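Local coordinates for ribosomal protein L11 methyltransferase (Lactobacillus delbrueckii subsp. bulgaricus ATCC BAA-365, PDB 3GRZ) that probably trimethylates lysine side chains of ribosomal protein L11 through this C-terminal methyltransferase part, with S-adenosyl-L-methionine as methyl donor, at residues B[137-140]-B[141-144]. Sequence-based numbering, arbitrary orientation.
Sequences ILLD and LIPQ
Leu138 and Leu141, three residues apart on helix 135-145, pack branch to branch on its buried face, Leu138 CD2 lying 4.2 Å from Leu141 CD2. Leu141 carries CG anti to the backbone N (chi1 -179°), whereas Leu138 sets its own CG beside the N, and with these different first torsions the two CD2 methyls meet on the face toward the sheet, where Phe157 and Ala131 cover both. Ile142 fits the next place on the helix: its CG1 crosses beside the carbonyl of Leu138, 3.4 Å from that O, and CD1 ends 4.4 Å from CD2 of Leu139. Two backbone bonds hold this turn, Leu141 N to Ile137 O (3.0 Å) and Ile142 N to Leu138 O (2.8 Å). The fold is the Rossmann-like one of S-adenosyl-L-methionine-dependent methyltransferases, and helix 135-145 forms the helical part of a beta-alpha-beta crossover between parallel strands 126-132 and 153-161; Leu138, Leu141 and Ile142 pack on these strands, and Leu138, Leu139 and Ile142 on helix 165-174. The outer side is looser. Pro143, lacking an N-H, cannot continue the bonding, and its CD instead sits 3.3 Å from Leu139 O, where the helix kinks. Asp140, a polar residue suited to an exposed position, turns its carboxylate off the turn, while its carbonyl O accepts from a water. That water is also weakly held by NE2 of Gln144, whose chain, extended beyond CG, carries the amide far enough for OE1 to accept from Leu119 N in the neighbouring loop.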
# COMPACT_ATOMS: atom_id res chain seq x y z
N ILE B 137 11.78 8.21 19.83
CA ILE B 137 12.60 6.99 19.78
C ILE B 137 13.15 6.81 18.36
O ILE B 137 14.31 6.43 18.19
CB ILE B 137 11.80 5.73 20.22
CG1 ILE B 137 11.08 6.00 21.55
CG2 ILE B 137 12.73 4.52 20.37
CD1 ILE B 137 9.94 5.04 21.84
N LEU B 138 12.33 7.12 17.35
CA LEU B 138 12.80 7.12 15.95
C LEU B 138 14.01 8.03 15.73
O LEU B 138 14.94 7.66 15.01
CB LEU B 138 11.69 7.48 14.97
CG LEU B 138 10.59 6.45 14.74
CD1 LEU B 138 9.50 7.06 13.86
CD2 LEU B 138 11.14 5.19 14.09
N LEU B 139 13.98 9.20 16.37
CA LEU B 139 15.11 10.14 16.35
C LEU B 139 16.41 9.52 16.87
O LEU B 139 17.49 9.81 16.35
CB LEU B 139 14.78 11.44 17.10
CG LEU B 139 13.72 12.36 16.47
CD1 LEU B 139 13.29 13.47 17.42
CD2 LEU B 139 14.17 12.95 15.14
N ASP B 140 16.31 8.63 17.86
CA ASP B 140 17.46 7.86 18.34
C ASP B 140 17.85 6.72 17.39
O ASP B 140 19.03 6.34 17.31
CB ASP B 140 17.21 7.31 19.75
CG ASP B 140 17.07 8.40 20.80
OD1 ASP B 140 17.65 9.49 20.60
OD2 ASP B 140 16.39 8.17 21.82
N LEU B 141 16.87 6.19 16.66
CA LEU B 141 17.12 5.12 15.69
C LEU B 141 17.82 5.63 14.43
O LEU B 141 18.66 4.93 13.86
CB LEU B 141 15.81 4.40 15.30
CG LEU B 141 15.92 3.24 14.29
CD1 LEU B 141 16.82 2.09 14.82
CD2 LEU B 141 14.54 2.72 13.92
N ILE B 142 17.45 6.84 14.00
CA ILE B 142 17.97 7.38 12.73
C ILE B 142 19.51 7.25 12.57
O ILE B 142 19.96 6.66 11.59
CB ILE B 142 17.38 8.80 12.40
CG1 ILE B 142 15.90 8.67 11.96
CG2 ILE B 142 18.19 9.47 11.29
CD1 ILE B 142 15.09 9.96 12.06
N PRO B 143 20.32 7.74 13.56
CA PRO B 143 21.79 7.62 13.39
C PRO B 143 22.36 6.19 13.43
O PRO B 143 23.55 6.01 13.11
CB PRO B 143 22.36 8.43 14.57
CG PRO B 143 21.23 9.22 15.11
CD PRO B 143 20.01 8.40 14.83
N GLN B 144 21.54 5.21 13.80
CA GLN B 144 21.95 3.81 13.82
C GLN B 144 21.67 3.08 12.51
O GLN B 144 22.18 1.99 12.30
CB GLN B 144 21.26 3.03 14.96
CG GLN B 144 21.39 3.66 16.33
CD GLN B 144 21.03 2.71 17.47
OE1 GLN B 144 20.66 1.56 17.24
NE2 GLN B 144 21.16 3.18 18.70
O HOH W 1 21.02 6.67 18.86